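Local coordinates for DUF4627 domain-containing protein (Bacteroides thetaiotaomicron, PDB 3SEE) that is of unknown function but has a galactose-binding-like beta-sandwich fold and probably binds sugars, at residues V95-A100 with K161-Y166; T107-Y112 with V201-Q206; F130-D135 with M168-N173; G34-M39 with L81-T86; I113-E118 with D192-K197. One frame throughout, in Å; residues are numbered along the deposited sequence.

The five contacts lie in and around the two sheets of a beta sandwich. Interaction 1 joins neighbouring strands of one sheet, interactions 2 and 4 neighbouring strands of the other, and Val-111 of interaction 2 packs on Leu-96 and Phe-98 of interaction 1, the centres about 11 Å apart. Interactions 2 and 4 continue one another through the bond from Ile-203 N to Leu-81 O (2.9 Å). Interaction 3 lies where the chain leaves strand 160-167, and interaction 5, about 12 Å from it between centres, shares with it the packing of Phe-131 on Ile-195. The bound sodium ion, at Thr-47 and Thr-48, is about 14 Å from the side chain of Leu-81 in interaction 4.

Interaction 1: V95-A100 with K161-Y166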
# COMPACT_ATOMS: atom_id res chain seq x y z
N VAL A 95 -0.91 12.97 2.90
CA VAL A 95 0.22 12.26 3.49
C VAL A 95 -0.25 10.97 4.10
O VAL A 95 -1.28 10.95 4.77
CB VAL A 95 0.98 13.11 4.55
CG1 VAL A 95 0.13 13.45 5.76
CG2 VAL A 95 2.30 12.43 4.93
N LEU A 96 0.50 9.91 3.82
CA LEU A 96 0.31 8.62 4.47
C LEU A 96 1.49 8.39 5.39
O LEU A 96 2.64 8.48 4.96
CB LEU A 96 0.26 7.49 3.45
CG LEU A 96 -0.03 6.12 4.13
CD1 LEU A 96 -1.49 5.94 4.50
CD2 LEU A 96 0.42 4.91 3.40
N THR A 97 1.21 8.14 6.66
CA THR A 97 2.24 7.91 7.69
C THR A 97 1.91 6.64 8.45
O THR A 97 0.72 6.36 8.67
CB THR A 97 2.37 9.03 8.77
OG1 THR A 97 1.27 9.02 9.68
CG2 THR A 97 2.52 10.39 8.15
N PHE A 98 2.93 5.93 8.87
CA PHE A 98 2.75 4.81 9.80
C PHE A 98 4.08 4.47 10.43
O PHE A 98 5.09 5.07 10.11
CB PHE A 98 2.11 3.59 9.13
CG PHE A 98 2.85 3.05 7.94
CD1 PHE A 98 2.62 3.56 6.67
CD2 PHE A 98 3.77 2.02 8.07
CE1 PHE A 98 3.29 3.07 5.56
CE2 PHE A 98 4.43 1.52 6.96
CZ PHE A 98 4.18 2.05 5.70
N TYR A 99 4.07 3.56 11.38
CA TYR A 99 5.29 3.09 12.00
C TYR A 99 5.48 1.62 11.62
O TYR A 99 4.52 0.85 11.51
CB TYR A 99 5.26 3.26 13.52
CG TYR A 99 5.47 4.71 13.89
CD1 TYR A 99 4.42 5.60 13.87
CD2 TYR A 99 6.73 5.19 14.20
CE1 TYR A 99 4.65 6.97 14.13
CE2 TYR A 99 6.96 6.53 14.49
CZ TYR A 99 5.92 7.41 14.45
OH TYR A 99 6.13 8.76 14.72
N ALA A 100 6.73 1.24 11.37
CA ALA A 100 7.09 -0.09 10.97
C ALA A 100 8.31 -0.56 11.74
O ALA A 100 9.16 0.24 12.11
CB ALA A 100 7.36 -0.14 9.46
N LYS A 161 9.35 5.60 11.73
CA LYS A 161 8.31 6.35 11.04
C LYS A 161 8.48 6.22 9.54
O LYS A 161 9.57 6.43 9.01
CB LYS A 161 8.41 7.83 11.41
CG LYS A 161 7.23 8.64 10.85
CD LYS A 161 7.37 10.13 11.14
CE LYS A 161 6.03 10.87 11.04
NZ LYS A 161 5.11 10.65 12.23
N VAL A 162 7.39 5.94 8.86
CA VAL A 162 7.34 5.86 7.41
C VAL A 162 6.39 6.97 6.97
O VAL A 162 5.28 7.07 7.49
CB VAL A 162 6.86 4.50 6.93
CG1 VAL A 162 6.93 4.41 5.38
CG2 VAL A 162 7.68 3.37 7.56
N VAL A 163 6.83 7.81 6.01
CA VAL A 163 6.06 8.98 5.56
C VAL A 163 6.16 9.09 4.06
O VAL A 163 7.27 9.08 3.53
CB VAL A 163 6.65 10.30 6.07
CG1 VAL A 163 5.83 11.47 5.52
CG2 VAL A 163 6.67 10.30 7.62
N VAL A 164 5.02 9.25 3.38
CA VAL A 164 5.04 9.50 1.96
C VAL A 164 3.85 10.39 1.59
O VAL A 164 2.72 10.14 2.01
CB VAL A 164 5.07 8.20 1.13
CG1 VAL A 164 3.92 7.25 1.50
CG2 VAL A 164 5.06 8.53 -0.38
N TYR A 165 4.13 11.38 0.74
CA TYR A 165 3.07 12.21 0.16
C TYR A 165 2.64 11.70 -1.19
O TYR A 165 3.47 11.31 -2.03
CB TYR A 165 3.55 13.68 0.01
CG TYR A 165 3.45 14.51 1.27
CD1 TYR A 165 4.24 14.24 2.36
CD2 TYR A 165 2.52 15.54 1.37
CE1 TYR A 165 4.13 14.99 3.53
CE2 TYR A 165 2.43 16.30 2.53
CZ TYR A 165 3.23 16.00 3.58
OH TYR A 165 3.12 16.75 4.74
N TYR A 166 1.33 11.73 -1.38
CA TYR A 166 0.71 11.41 -2.65
C TYR A 166 -0.04 12.63 -3.19
O TYR A 166 -0.52 13.46 -2.41
CB TYR A 166 -0.29 10.21 -2.50
CG TYR A 166 0.44 8.87 -2.55
CD1 TYR A 166 0.95 8.29 -1.41
CD2 TYR A 166 0.68 8.25 -3.76
CE1 TYR A 166 1.68 7.10 -1.51
CE2 TYR A 166 1.41 7.10 -3.86
CZ TYR A 166 1.90 6.51 -2.73
OH TYR A 166 2.66 5.35 -2.77
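Val-162 lies side by side with the Phe-98 ring, its CB over one face, offset toward the rim and 3.9 Å from the ring centroid. Both methyls touch the ring, CG1 3.6 Å from Phe-98 CZ; CG2 also reaches Ala-100 CB at 4.0 Å. With chi1 at 57°, Phe-98 CG stands between its backbone N and carbonyl carbon, which turns the ring to the neighbouring strand. This face, with Leu-96 and Val-164, is buried against Val-109 and Val-111 of strand 108-115 and Tyr-149 of strand 149-152, inside the beta sandwich. The other face is more open. One end of it is still close, with Val-95 CB over the centre of the Tyr-165 ring and Val-95 CG2 3.4 Å from Tyr-165 CE1. Farther along, Thr-97 CG2 and Val-163 CG2 are 4.2 Å apart, both residues modelled in two conformations, and exposed Lys-161, likewise modelled in two, rests its CB 3.6 Å from Tyr-99 CE2. Between the faces, four antiparallel backbone hydrogen bonds join Leu-96 to Val-164 and Phe-98 to Val-162, the shortest from Val-162 N to Phe-98 O (2.8 Å). The chemistry implies a contact held by backbone polarity and a largely nonpolar inner face.

Interaction 2: T107-Y112 with V201-Q206; sequences TPVSVY and VAILGQ
Ala-202 CB is the bump that fits against the Tyr-112 ring in this antiparallel strand pair of the galactose-binding-like beta sandwich. It lies over one face, 3.4 Å above the ring plane and shifted toward the rim, with Tyr-112 CZ 3.5 Å from Ala-202 CB. A chi1 of 62° sets Tyr-112 CG between its backbone N and carbonyl carbon, which lays the ring across toward the partner strand. Leu-204, modelled in two conformations, crosses the tyrosine at about a right angle, and in one of them its CD1 comes 3.7 Å from Tyr-112 CE2. An alanine in place of Tyr-112 would probably open a gap over the methyl of Ala-202 and leave Trp-76 O without the hydroxyl that hydrogen-bonds to it. On the reverse face the fit is looser: Val-109 CG2 and Ile-203 CG2 are 4.3 Å apart, and these residues turn instead to Phe-98 and Ile-214 of the facing sheet. Beyond Leu-204 the strand gives way to loop, and a water fills the hollow between Ser-110, also bonded to Asn-150, and Gln-206, also bonded to Gln-148. That water donates to Ser-110 OG and to Gln-206 OE1, each at 2.7 Å, and accepts from Gln-206 N at 3.1 Å.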
# COMPACT_ATOMS: atom_id res chain seq x y z
N THR A 107 15.36 -3.97 5.64
CA THR A 107 14.13 -4.51 5.04
C THR A 107 13.23 -3.38 4.57
O THR A 107 12.96 -2.47 5.33
CB THR A 107 13.37 -5.35 6.08
OG1 THR A 107 14.20 -6.42 6.54
CG2 THR A 107 12.12 -5.98 5.48
N PRO A 108 12.77 -3.44 3.32
CA PRO A 108 11.84 -2.39 2.87
C PRO A 108 10.39 -2.61 3.27
O PRO A 108 9.92 -3.73 3.38
CB PRO A 108 11.96 -2.45 1.36
CG PRO A 108 12.38 -3.83 1.07
CD PRO A 108 13.16 -4.35 2.24
N VAL A 109 9.70 -1.50 3.44
CA VAL A 109 8.25 -1.48 3.54
C VAL A 109 7.74 -0.52 2.48
O VAL A 109 8.42 0.43 2.10
CB VAL A 109 7.81 -1.08 4.96
CG1 VAL A 109 8.22 0.34 5.32
CG2 VAL A 109 6.32 -1.33 5.16
N SER A 110 6.53 -0.77 2.00
CA SER A 110 6.04 -0.18 0.78
C SER A 110 4.57 0.17 0.85
O SER A 110 3.83 -0.39 1.65
CB SER A 110 6.28 -1.13 -0.38
OG SER A 110 7.64 -1.58 -0.40
N VAL A 111 4.17 1.06 -0.04
CA VAL A 111 2.83 1.61 -0.10
C VAL A 111 2.42 1.81 -1.56
O VAL A 111 3.25 2.24 -2.37
CB VAL A 111 2.84 3.05 0.48
CG1 VAL A 111 1.49 3.74 0.32
CG2 VAL A 111 3.29 3.01 1.92
N TYR A 112 1.14 1.64 -1.89
CA TYR A 112 0.54 2.23 -3.07
C TYR A 112 -0.94 2.49 -2.75
O TYR A 112 -1.47 1.96 -1.76
CB TYR A 112 0.74 1.40 -4.35
CG TYR A 112 0.14 0.01 -4.35
CD1 TYR A 112 -1.21 -0.19 -4.57
CD2 TYR A 112 0.93 -1.11 -4.12
CE1 TYR A 112 -1.77 -1.45 -4.58
CE2 TYR A 112 0.38 -2.38 -4.12
CZ TYR A 112 -0.97 -2.55 -4.36
OH TYR A 112 -1.56 -3.80 -4.37
N VAL A 201 -5.78 1.85 0.10
CA VAL A 201 -4.38 1.87 0.50
C VAL A 201 -3.89 0.43 0.67
O VAL A 201 -4.56 -0.38 1.28
CB VAL A 201 -4.23 2.63 1.83
CG1 VAL A 201 -2.80 2.54 2.37
CG2 VAL A 201 -4.68 4.09 1.67
N ALA A 202 -2.71 0.14 0.13
CA ALA A 202 -2.01 -1.13 0.29
C ALA A 202 -0.67 -0.86 0.96
O ALA A 202 0.09 0.00 0.52
CB ALA A 202 -1.77 -1.77 -1.09
N ILE A 203 -0.39 -1.58 2.04
CA ILE A 203 0.88 -1.53 2.74
C ILE A 203 1.48 -2.94 2.60
O ILE A 203 0.80 -3.96 2.87
CB ILE A 203 0.73 -1.13 4.22
CG1 ILE A 203 0.13 0.29 4.30
CG2 ILE A 203 2.07 -1.26 4.96
CD1 ILE A 203 -0.26 0.74 5.72
N LEU A 204 2.73 -3.02 2.15
CA LEU A 204 3.38 -4.26 1.75
C LEU A 204 4.76 -4.35 2.29
O LEU A 204 5.43 -3.34 2.49
CB LEU A 204 3.61 -4.31 0.24
CG LEU A 204 2.41 -3.98 -0.60
CD1 LEU A 204 2.39 -2.52 -1.02
CD2 LEU A 204 2.36 -4.89 -1.83
N GLY A 205 5.24 -5.58 2.46
CA GLY A 205 6.66 -5.86 2.71
C GLY A 205 7.01 -7.09 1.90
O GLY A 205 6.68 -8.20 2.30
N GLN A 206 7.55 -6.89 0.71
CA GLN A 206 7.64 -7.94 -0.29
C GLN A 206 8.88 -8.80 -0.20
O GLN A 206 8.93 -9.86 -0.80
CB GLN A 206 7.58 -7.34 -1.69
CG GLN A 206 6.28 -6.64 -2.01
CD GLN A 206 6.39 -5.81 -3.26
OE1 GLN A 206 6.86 -4.68 -3.21
NE2 GLN A 206 6.03 -6.38 -4.41
O HOH W 1 7.95 -4.22 -0.75

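Interaction 3: F130-D135 with M168-N173; sequences FFMRRD and MGQVVN
Phe-130 O accepts the N-H of Val-172 at 2.9 Å and is also approached by Val-171 CA, a CA-H...O contact of 3.1 Å. Phe-130 N returns a bond to Val-172 O, so the two residues form a hydrogen-bonded antiparallel pair in the beta sandwich. The pairing is short: the strand axes stand 108° apart, and the chain turns a corner at Met-168 and Gly-169 before strand 170-172. One further bond runs from Met-132 N to Gln-170 O at 3.0 Å, the donor lying well above the carbonyl plane, while the same oxygen sits in plane at the edge of the Phe-131 ring. That ring crosses the side chain of Met-168, modelled as selenomethionine, at about a right angle and also packs on Ile-195 and Leu-196 of helix 194-197. Met-168 CG lies over its centre, 3.6 Å above the plane. A bend at chi2 (46°) then keeps the selenium above the ring in a Met-aromatic contact, with Met-168 SE 4.0 Å from Phe-131 CG.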
# COMPACT_ATOMS: atom_id res chain seq x y z
N PHE A 130 -3.39 4.28 -10.30
CA PHE A 130 -2.82 4.57 -8.98
C PHE A 130 -2.70 6.08 -8.80
O PHE A 130 -2.35 6.77 -9.75
CB PHE A 130 -1.41 4.00 -8.84
CG PHE A 130 -1.27 2.53 -9.10
CD1 PHE A 130 -1.10 2.03 -10.39
CD2 PHE A 130 -1.23 1.63 -8.05
CE1 PHE A 130 -0.89 0.67 -10.61
CE2 PHE A 130 -1.02 0.29 -8.27
CZ PHE A 130 -0.87 -0.18 -9.53
N PHE A 131 -2.83 6.58 -7.58
CA PHE A 131 -2.39 7.95 -7.32
C PHE A 131 -0.86 8.05 -7.38
O PHE A 131 -0.15 7.12 -7.01
CB PHE A 131 -2.88 8.42 -5.97
CG PHE A 131 -4.37 8.56 -5.88
CD1 PHE A 131 -5.05 9.40 -6.73
CD2 PHE A 131 -5.10 7.84 -4.94
CE1 PHE A 131 -6.43 9.53 -6.64
CE2 PHE A 131 -6.48 7.95 -4.86
CZ PHE A 131 -7.14 8.81 -5.70
N MSE A 132 -0.38 9.16 -7.90
CA MSE A 132 1.05 9.37 -8.07
C MSE A 132 1.72 9.77 -6.77
O MSE A 132 1.30 10.70 -6.10
CB MSE A 132 1.27 10.46 -9.11
CG MSE A 132 2.74 10.54 -9.57
SE MSE A 132 3.08 12.11 -10.67
CE MSE A 132 3.52 13.36 -9.24
N ARG A 133 2.83 9.12 -6.46
CA ARG A 133 3.59 9.60 -5.33
C ARG A 133 4.16 10.99 -5.71
O ARG A 133 4.60 11.26 -6.83
CB ARG A 133 4.61 8.57 -4.83
CG ARG A 133 5.76 8.30 -5.75
CD ARG A 133 6.68 7.17 -5.24
NE ARG A 133 7.64 6.91 -6.28
CZ ARG A 133 8.73 7.63 -6.50
NH1 ARG A 133 9.04 8.66 -5.73
NH2 ARG A 133 9.51 7.30 -7.51
N ARG A 134 4.07 11.91 -4.78
CA ARG A 134 4.29 13.30 -5.09
C ARG A 134 5.68 13.60 -5.63
O ARG A 134 5.83 14.45 -6.51
CB ARG A 134 4.01 14.12 -3.85
CG ARG A 134 3.74 15.47 -4.09
CD ARG A 134 2.98 16.11 -2.94
NE ARG A 134 2.83 17.46 -3.42
CZ ARG A 134 3.37 18.52 -2.86
NH1 ARG A 134 4.09 18.42 -1.76
NH2 ARG A 134 3.10 19.70 -3.37
N ASP A 135 6.67 12.88 -5.13
CA ASP A 135 8.05 13.08 -5.55
C ASP A 135 8.42 12.36 -6.85
O ASP A 135 9.56 12.39 -7.27
CB ASP A 135 9.03 12.68 -4.43
CG ASP A 135 9.23 13.78 -3.42
OD1 ASP A 135 9.32 14.94 -3.85
OD2 ASP A 135 9.26 13.49 -2.20
N MSE A 168 -3.32 13.22 -5.04
CA MSE A 168 -4.57 12.66 -5.53
C MSE A 168 -5.05 13.36 -6.81
O MSE A 168 -5.97 12.87 -7.48
CB MSE A 168 -5.64 12.67 -4.44
CG MSE A 168 -5.60 11.50 -3.48
SE MSE A 168 -3.82 11.08 -2.82
CE MSE A 168 -4.45 9.86 -1.51
N GLY A 169 -4.47 14.52 -7.11
CA GLY A 169 -4.68 15.18 -8.37
C GLY A 169 -3.94 14.63 -9.58
O GLY A 169 -4.12 15.15 -10.70
N GLN A 170 -3.09 13.60 -9.40
CA GLN A 170 -2.43 12.96 -10.52
C GLN A 170 -2.50 11.45 -10.37
O GLN A 170 -2.40 10.92 -9.27
CB GLN A 170 -0.97 13.41 -10.66
CG GLN A 170 -0.82 14.90 -10.83
CD GLN A 170 0.61 15.30 -11.00
OE1 GLN A 170 1.25 15.82 -10.05
NE2 GLN A 170 1.12 15.08 -12.18
N VAL A 171 -2.69 10.78 -11.49
CA VAL A 171 -2.71 9.34 -11.53
C VAL A 171 -1.65 8.83 -12.50
O VAL A 171 -1.26 9.53 -13.45
CB VAL A 171 -4.10 8.76 -11.87
CG1 VAL A 171 -5.08 8.97 -10.71
CG2 VAL A 171 -4.66 9.37 -13.18
N VAL A 172 -1.22 7.60 -12.27
CA VAL A 172 -0.35 6.88 -13.16
C VAL A 172 -1.03 5.56 -13.55
O VAL A 172 -1.74 4.95 -12.75
CB VAL A 172 1.07 6.77 -12.53
CG1 VAL A 172 1.07 6.05 -11.19
CG2 VAL A 172 2.09 6.19 -13.48
N ASN A 173 -0.84 5.13 -14.80
CA ASN A 173 -1.55 4.01 -15.37
C ASN A 173 -0.79 2.69 -15.26
O ASN A 173 -1.14 1.72 -15.91
CB ASN A 173 -1.92 4.30 -16.84
CG ASN A 173 -0.71 4.26 -17.73
OD1 ASN A 173 0.42 4.24 -17.24
ND2 ASN A 173 -0.92 4.24 -19.04

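Interaction 4: G34-M39 with L81-T86; sequences GEWFIM and LGQRIT
Gln-83 sets its amide nitrogen over the indole of Trp-36, NE2 lying 3.3 Å above the ring plane with the amide turned 76° from it. The glutamine reaches this place by a nearly straight chain: CG is anti to the backbone N (chi1 -177°) and the rest runs on extended, passing Glu-35 O, which is 3.1 Å from Gln-83 CG. Its OE1 is held by Lys-13 N, which helps to fix the turn of the amide. Leu-81 crosses the indole farther along, with its CG 3.6 Å from Trp-36 CE3. An alanine in place of Trp-36 would probably leave the Gln-83 amide and Leu-81 facing a gap and Asn-14 O without the indole N-H it now accepts. On the other face of the sheet, Phe-37 CG stands between its backbone N and carbonyl carbon (chi1 64°), and the ring settles on Gly-82, whose CA is 3.7 Å from the ring centroid. The backbones bond both ways here, Phe-37 N to Gly-82 O at 2.8 Å; nearer Gly-34 a water bridges Glu-35 O and Arg-84 N, next to a direct bond from Gly-34 N to Arg-84 O. In the sheet, strand 36-40 lies between 24-25 and 79-85, the latter paired in turn with 199-204, while Trp-36 and Leu-81 pack on Val-217 and Ile-214 of strand 211-221 in the facing sheet.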
# COMPACT_ATOMS: atom_id res chain seq x y z
N GLY A 34 -13.62 1.04 5.11
CA GLY A 34 -13.46 1.55 6.46
C GLY A 34 -13.00 0.55 7.48
O GLY A 34 -13.14 0.78 8.68
N GLU A 35 -12.47 -0.57 7.00
CA GLU A 35 -11.98 -1.67 7.82
C GLU A 35 -10.66 -2.05 7.18
O GLU A 35 -10.45 -1.75 6.01
CB GLU A 35 -12.95 -2.84 7.73
CG GLU A 35 -14.31 -2.52 8.29
CD GLU A 35 -15.17 -3.73 8.54
OE1 GLU A 35 -14.73 -4.87 8.24
OE2 GLU A 35 -16.30 -3.51 9.05
N TRP A 36 -9.77 -2.71 7.93
CA TRP A 36 -8.63 -3.37 7.32
C TRP A 36 -9.03 -4.71 6.73
O TRP A 36 -9.88 -5.41 7.27
CB TRP A 36 -7.53 -3.58 8.35
CG TRP A 36 -6.94 -2.32 8.85
CD1 TRP A 36 -7.18 -1.73 10.06
CD2 TRP A 36 -5.98 -1.49 8.19
NE1 TRP A 36 -6.45 -0.58 10.17
CE2 TRP A 36 -5.71 -0.40 9.04
CE3 TRP A 36 -5.36 -1.53 6.93
CZ2 TRP A 36 -4.81 0.60 8.69
CZ3 TRP A 36 -4.47 -0.53 6.60
CH2 TRP A 36 -4.22 0.52 7.47
N PHE A 37 -8.37 -5.07 5.65
CA PHE A 37 -8.46 -6.40 5.09
C PHE A 37 -7.08 -6.98 4.85
O PHE A 37 -6.11 -6.25 4.66
CB PHE A 37 -9.33 -6.45 3.82
CG PHE A 37 -8.80 -5.67 2.66
CD1 PHE A 37 -7.88 -6.22 1.80
CD2 PHE A 37 -9.25 -4.39 2.40
CE1 PHE A 37 -7.42 -5.50 0.69
CE2 PHE A 37 -8.79 -3.68 1.31
CZ PHE A 37 -7.90 -4.24 0.44
N ILE A 38 -7.03 -8.30 4.85
CA ILE A 38 -5.84 -9.05 4.53
C ILE A 38 -5.96 -9.61 3.14
O ILE A 38 -6.92 -10.34 2.83
CB ILE A 38 -5.61 -10.19 5.54
CG1 ILE A 38 -5.42 -9.61 6.93
CG2 ILE A 38 -4.43 -11.05 5.09
CD1 ILE A 38 -5.59 -10.64 8.06
N MSE A 39 -5.04 -9.25 2.25
CA MSE A 39 -4.88 -9.91 0.96
C MSE A 39 -3.69 -10.84 1.05
O MSE A 39 -2.57 -10.41 1.35
CB MSE A 39 -4.66 -8.90 -0.18
CG MSE A 39 -5.94 -8.53 -0.90
SE MSE A 39 -6.59 -9.88 -2.11
CE MSE A 39 -5.39 -9.47 -3.52
N LEU A 81 -1.57 -5.63 3.31
CA LEU A 81 -2.56 -5.11 4.22
C LEU A 81 -3.28 -3.97 3.52
O LEU A 81 -2.62 -3.07 3.02
CB LEU A 81 -1.83 -4.62 5.46
CG LEU A 81 -2.67 -3.87 6.49
CD1 LEU A 81 -3.69 -4.81 7.16
CD2 LEU A 81 -1.79 -3.16 7.51
N GLY A 82 -4.60 -4.03 3.47
CA GLY A 82 -5.35 -3.04 2.73
C GLY A 82 -6.45 -2.35 3.51
O GLY A 82 -6.99 -2.91 4.47
N GLN A 83 -6.82 -1.14 3.09
CA GLN A 83 -8.05 -0.51 3.58
C GLN A 83 -8.69 0.28 2.46
O GLN A 83 -8.05 1.17 1.88
CB GLN A 83 -7.81 0.36 4.81
CG GLN A 83 -9.13 0.94 5.33
CD GLN A 83 -9.11 1.52 6.73
OE1 GLN A 83 -9.74 2.55 6.94
NE2 GLN A 83 -8.45 0.87 7.70
N ARG A 84 -9.92 -0.08 2.14
CA ARG A 84 -10.71 0.57 1.11
C ARG A 84 -11.36 1.84 1.64
O ARG A 84 -11.86 1.84 2.78
CB ARG A 84 -11.75 -0.43 0.59
CG ARG A 84 -12.61 0.01 -0.56
CD ARG A 84 -13.57 -1.10 -0.90
NE ARG A 84 -14.42 -0.79 -2.03
CZ ARG A 84 -15.22 -1.67 -2.60
NH1 ARG A 84 -15.35 -2.90 -2.10
NH2 ARG A 84 -15.90 -1.35 -3.69
N ILE A 85 -11.31 2.88 0.83
CA ILE A 85 -11.81 4.19 1.21
C ILE A 85 -12.87 4.64 0.20
O ILE A 85 -12.58 4.79 -0.98
CB ILE A 85 -10.68 5.22 1.27
CG1 ILE A 85 -9.58 4.75 2.25
CG2 ILE A 85 -11.24 6.61 1.68
CD1 ILE A 85 -8.40 5.69 2.35
N THR A 86 -14.08 4.86 0.69
CA THR A 86 -15.21 5.29 -0.13
C THR A 86 -15.80 6.60 0.35
O THR A 86 -16.88 6.97 -0.06
CB THR A 86 -16.30 4.19 -0.22
OG1 THR A 86 -16.69 3.82 1.12
CG2 THR A 86 -15.77 2.98 -0.96
O HOH W 2 -11.37 -2.10 3.53

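Interaction 5: I113-E118 with D192-K197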
# COMPACT_ATOMS: atom_id res chain seq x y z
N ILE A 113 -1.60 3.28 -3.60
CA ILE A 113 -3.01 3.61 -3.41
C ILE A 113 -3.66 3.46 -4.79
O ILE A 113 -3.33 4.19 -5.72
CB ILE A 113 -3.22 5.02 -2.83
CG1 ILE A 113 -2.34 5.27 -1.59
CG2 ILE A 113 -4.72 5.22 -2.48
CD1 ILE A 113 -2.50 6.68 -0.97
N LYS A 114 -4.56 2.48 -4.91
CA LYS A 114 -5.06 2.00 -6.19
C LYS A 114 -6.58 2.08 -6.27
O LYS A 114 -7.29 1.90 -5.29
CB LYS A 114 -4.60 0.55 -6.44
CG LYS A 114 -4.83 0.05 -7.85
CD LYS A 114 -4.24 -1.33 -8.05
CE LYS A 114 -4.35 -1.83 -9.48
NZ LYS A 114 -5.77 -2.05 -9.91
N GLN A 115 -7.07 2.29 -7.48
CA GLN A 115 -8.48 2.20 -7.79
C GLN A 115 -9.03 0.80 -7.50
O GLN A 115 -8.45 -0.20 -7.91
CB GLN A 115 -8.68 2.55 -9.25
CG GLN A 115 -10.13 2.52 -9.72
CD GLN A 115 -10.33 3.18 -11.07
OE1 GLN A 115 -9.55 4.06 -11.44
NE2 GLN A 115 -11.40 2.81 -11.79
N THR A 116 -10.18 0.72 -6.83
CA THR A 116 -10.74 -0.58 -6.45
C THR A 116 -11.30 -1.35 -7.64
O THR A 116 -10.95 -2.53 -7.83
CB THR A 116 -11.81 -0.42 -5.38
OG1 THR A 116 -11.27 0.35 -4.31
CG2 THR A 116 -12.31 -1.77 -4.87
N ASN A 117 -12.18 -0.69 -8.40
CA ASN A 117 -12.91 -1.33 -9.48
C ASN A 117 -12.50 -0.73 -10.82
O ASN A 117 -12.92 0.37 -11.15
CB ASN A 117 -14.42 -1.23 -9.24
CG ASN A 117 -14.89 -2.18 -8.17
OD1 ASN A 117 -14.42 -3.32 -8.12
ND2 ASN A 117 -15.82 -1.75 -7.31
N GLU A 118 -11.63 -1.44 -11.52
CA GLU A 118 -11.02 -0.97 -12.76
C GLU A 118 -11.82 -1.41 -13.97
O GLU A 118 -12.45 -2.45 -13.97
CB GLU A 118 -9.62 -1.58 -12.90
CG GLU A 118 -8.66 -1.22 -11.75
CD GLU A 118 -7.82 0.02 -11.96
OE1 GLU A 118 -8.11 0.87 -12.83
OE2 GLU A 118 -6.84 0.15 -11.16
N ASP A 192 -14.27 13.76 -11.83
CA ASP A 192 -15.21 12.66 -11.62
C ASP A 192 -14.58 11.29 -11.65
O ASP A 192 -15.30 10.29 -11.78
CB ASP A 192 -16.32 12.73 -12.68
CG ASP A 192 -17.11 14.00 -12.59
OD1 ASP A 192 -17.62 14.29 -11.49
OD2 ASP A 192 -17.19 14.71 -13.62
N ALA A 193 -13.26 11.19 -11.48
CA ALA A 193 -12.60 9.92 -11.59
C ALA A 193 -13.11 8.93 -10.55
O ALA A 193 -13.26 9.27 -9.36
CB ALA A 193 -11.09 10.10 -11.44
N ALA A 194 -13.27 7.69 -10.99
CA ALA A 194 -13.69 6.61 -10.12
C ALA A 194 -12.75 6.42 -8.93
O ALA A 194 -13.20 6.12 -7.82
CB ALA A 194 -13.82 5.30 -10.91
N ILE A 195 -11.45 6.60 -9.15
CA ILE A 195 -10.48 6.34 -8.09
C ILE A 195 -10.72 7.22 -6.86
O ILE A 195 -10.47 6.81 -5.74
CB ILE A 195 -9.04 6.46 -8.61
CG1 ILE A 195 -8.03 5.94 -7.59
CG2 ILE A 195 -8.72 7.89 -9.10
CD1 ILE A 195 -6.57 5.88 -8.08
N LEU A 196 -11.21 8.45 -7.07
CA LEU A 196 -11.44 9.34 -5.95
C LEU A 196 -12.56 8.83 -5.05
O LEU A 196 -12.57 9.08 -3.84
CB LEU A 196 -11.79 10.74 -6.45
CG LEU A 196 -10.68 11.51 -7.17
CD1 LEU A 196 -11.28 12.73 -7.86
CD2 LEU A 196 -9.54 11.92 -6.23
N LYS A 197 -13.54 8.13 -5.63
CA LYS A 197 -14.70 7.64 -4.88
C LYS A 197 -14.52 6.24 -4.31
O LYS A 197 -15.28 5.84 -3.41
CB LYS A 197 -15.95 7.63 -5.75
CG LYS A 197 -16.28 8.98 -6.31
CD LYS A 197 -17.59 8.92 -7.14
CE LYS A 197 -17.86 10.18 -7.97
NZ LYS A 197 -17.41 10.16 -9.43
O HOH W 3 -10.30 6.61 -11.93
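Gln-115 and Ile-195 meet with both first torsions anti: Gln-115 CG (chi1 -179°) and Ile-195 CG1 (chi1 -169°) each stand opposite their own backbone N. The two side chains then cross, with Gln-115 CB 3.8 Å from Ile-195 CG1, and Ile-195 CD1 comes 3.7 Å from Gln-115 N. Farther out, Gln-115 NE2 passes 3.6 Å from Ala-194 CB. The contact places the short, weakly bonded helix 194-197 against the end of strand 108-115, at one end of the beta sandwich. Both ends of the glutamine amide are engaged. Its NE2 donates to Asn-117 O at 2.9 Å, with that oxygen close to the amide plane, and its OE1 accepts from a water at 2.7 Å. The same water takes the N-H of Ile-195 at 3.0 Å, linking strand to helix. Next to Gln-115, Lys-114 points away from the helix and its NZ forms a salt bridge with Glu-118 OE2 at 2.7 Å, approaching that oxygen from its anti side.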